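Local coordinates for protein alanyl-tRNA synthetase (Aquifex aeolicus, PDB 3G98) that attaches alanine to its cognate tRNA, its C-Ala domain, the part present here, probably bringing editing and aminoacylation together on one tRNA, at residues G7-H12 against S61-A66. Sequence-based numbering, arbitrary orientation.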
loop_
_atom_site.group_PDB
_atom_site.type_symbol
_atom_site.label_atom_id
_atom_site.label_comp_id
_atom_site.label_asym_id
_atom_site.label_seq_id
_atom_site.Cartn_x
_atom_site.Cartn_y
_atom_site.Cartn_z
ATOM N N GLY A 7 13.916 -0.986 -7.382
ATOM C CA GLY A 7 15.118 -0.834 -6.587
ATOM C C GLY A 7 15.432 -2.169 -5.947
ATOM O O GLY A 7 15.426 -3.198 -6.614
ATOM N N ASP A 8 15.673 -2.157 -4.641
ATOM C CA ASP A 8 16.031 -3.371 -3.928
ATOM C C ASP A 8 14.802 -4.032 -3.303
ATOM O O ASP A 8 14.933 -4.849 -2.395
ATOM C CB ASP A 8 17.063 -3.051 -2.841
ATOM C CG ASP A 8 17.883 -4.260 -2.437
ATOM O OD1 ASP A 8 18.419 -4.945 -3.334
ATOM O OD2 ASP A 8 18.003 -4.516 -1.220
ATOM N N PHE A 9 13.611 -3.678 -3.787
ATOM C CA PHE A 9 12.365 -4.194 -3.211
ATOM C C PHE A 9 11.522 -4.951 -4.236
ATOM O O PHE A 9 11.709 -4.788 -5.440
ATOM C CB PHE A 9 11.547 -3.041 -2.616
ATOM C CG PHE A 9 12.369 -2.065 -1.822
ATOM C CD1 PHE A 9 12.665 -0.807 -2.334
ATOM C CD2 PHE A 9 12.866 -2.409 -0.576
ATOM C CE1 PHE A 9 13.432 0.093 -1.608
ATOM C CE2 PHE A 9 13.635 -1.511 0.158
ATOM C CZ PHE A 9 13.916 -0.262 -0.359
ATOM N N THR A 10 10.604 -5.788 -3.750
ATOM C CA THR A 10 9.589 -6.408 -4.604
ATOM C C THR A 10 8.218 -5.827 -4.253
ATOM O O THR A 10 7.715 -6.008 -3.134
ATOM C CB THR A 10 9.550 -7.951 -4.464
ATOM O OG1 THR A 10 10.806 -8.510 -4.869
ATOM C CG2 THR A 10 8.445 -8.548 -5.332
ATOM N N LEU A 11 7.624 -5.117 -5.206
ATOM C CA LEU A 11 6.330 -4.475 -4.993
ATOM C C LEU A 11 5.176 -5.352 -5.466
ATOM O O LEU A 11 5.162 -5.807 -6.607
ATOM C CB LEU A 11 6.274 -3.114 -5.695
ATOM C CG LEU A 11 4.936 -2.372 -5.593
ATOM C CD1 LEU A 11 4.612 -2.024 -4.149
ATOM C CD2 LEU A 11 4.949 -1.109 -6.458
ATOM N N HIS A 12 4.229 -5.602 -4.564
ATOM C CA HIS A 12 2.986 -6.296 -4.893
ATOM C C HIS A 12 1.839 -5.300 -4.758
ATOM O O HIS A 12 1.656 -4.673 -3.702
ATOM C CB HIS A 12 2.752 -7.485 -3.950
ATOM C CG HIS A 12 3.903 -8.436 -3.882
ATOM N ND1 HIS A 12 4.068 -9.469 -4.782
ATOM C CD2 HIS A 12 4.955 -8.506 -3.032
ATOM C CE1 HIS A 12 5.173 -10.133 -4.488
ATOM N NE2 HIS A 12 5.729 -9.570 -3.430
ATOM N N SER A 61 11.538 -2.156 7.336
ATOM C CA SER A 61 10.749 -1.104 7.995
ATOM C C SER A 61 11.429 0.266 8.074
ATOM O O SER A 61 10.762 1.298 7.968
ATOM C CB SER A 61 10.372 -1.545 9.420
ATOM O OG SER A 61 9.461 -2.631 9.402
ATOM N N ASP A 62 12.743 0.286 8.288
ATOM C CA ASP A 62 13.466 1.557 8.328
ATOM C C ASP A 62 13.645 2.114 6.927
ATOM O O ASP A 62 13.609 3.326 6.722
ATOM C CB ASP A 62 14.831 1.411 9.018
ATOM C CG ASP A 62 14.736 1.492 10.531
ATOM O OD1 ASP A 62 13.647 1.830 11.043
ATOM O OD2 ASP A 62 15.752 1.223 11.210
ATOM N N LYS A 63 13.841 1.215 5.967
ATOM C CA LYS A 63 14.047 1.597 4.579
ATOM C C LYS A 63 12.772 2.130 3.952
ATOM O O LYS A 63 12.788 3.171 3.292
ATOM C CB LYS A 63 14.576 0.414 3.770
ATOM C CG LYS A 63 15.984 0.008 4.172
ATOM C CD LYS A 63 16.437 -1.258 3.469
ATOM C CE LYS A 63 17.785 -1.708 4.023
ATOM N NZ LYS A 63 18.292 -2.952 3.388
ATOM N N VAL A 64 11.679 1.399 4.160
ATOM C CA VAL A 64 10.361 1.786 3.662
ATOM C C VAL A 64 9.409 1.871 4.842
ATOM O O VAL A 64 8.912 0.855 5.335
ATOM C CB VAL A 64 9.805 0.785 2.632
ATOM C CG1 VAL A 64 8.438 1.259 2.116
ATOM C CG2 VAL A 64 10.787 0.604 1.485
ATOM N N ASN A 65 9.186 3.093 5.304
ATOM C CA ASN A 65 8.376 3.343 6.482
ATOM C C ASN A 65 6.909 3.504 6.089
ATOM O O ASN A 65 6.529 4.495 5.454
ATOM C CB ASN A 65 8.895 4.594 7.200
ATOM C CG ASN A 65 8.307 4.755 8.582
ATOM O OD1 ASN A 65 7.138 4.457 8.809
ATOM N ND2 ASN A 65 9.120 5.228 9.520
ATOM N N ALA A 66 6.083 2.528 6.461
ATOM C CA ALA A 66 4.683 2.549 6.042
ATOM C C ALA A 66 3.931 3.743 6.632
ATOM O O ALA A 66 2.969 4.222 6.037
ATOM C CB ALA A 66 3.983 1.235 6.386
#
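The CA atoms of F9 and V64 are the nearest CA pair, with F9 CA 9.3 Å from V64 CA, so the start of a strand and a loop meet through side chains alone. V64 sends one methyl over a face of the F9 ring. V64 CG2 lies 3.9 Å from the ring centroid, in a CH-pi contact 19° off the ring normal. The methyl sits toward the rim, with F9 CZ nearest at 3.7 Å from V64 CG2. F9 CE2 follows at 3.8 Å from the same V64 CG2. In V64, CG1 is anti to the backbone N (chi1 -178°), which leaves CG2 as the branch that meets the ring. K63 adds a looser contact: K63 CB is 4.2 Å from F9 CE2 and approaches the ring obliquely. The rest of the K63 chain is extended. K63 NZ ends 4.9 Å from D8 OD2, too far for a salt bridge, though the opposite charges may attract weakly.

The contact belongs to a mixed, mostly antiparallel sheet flanked by helices in this DHHA1 domain. Strand 9-17 runs between strands 2-6 and 38-46 of the sheet. Residues 61-65 are the last part of the loop between strand 49-56 and helix 66-76, where N65 is the N-cap. L109 of helix 98-110 touches both F9 and V64, so the pair joins the loop to that helix as well as to the sheet. F9 also rests on V39, and V64 on V56. With F9 cut back to an alanine, the V64 methyl would probably lose its aromatic partner and a gap would be likely to open beside L109 and V39.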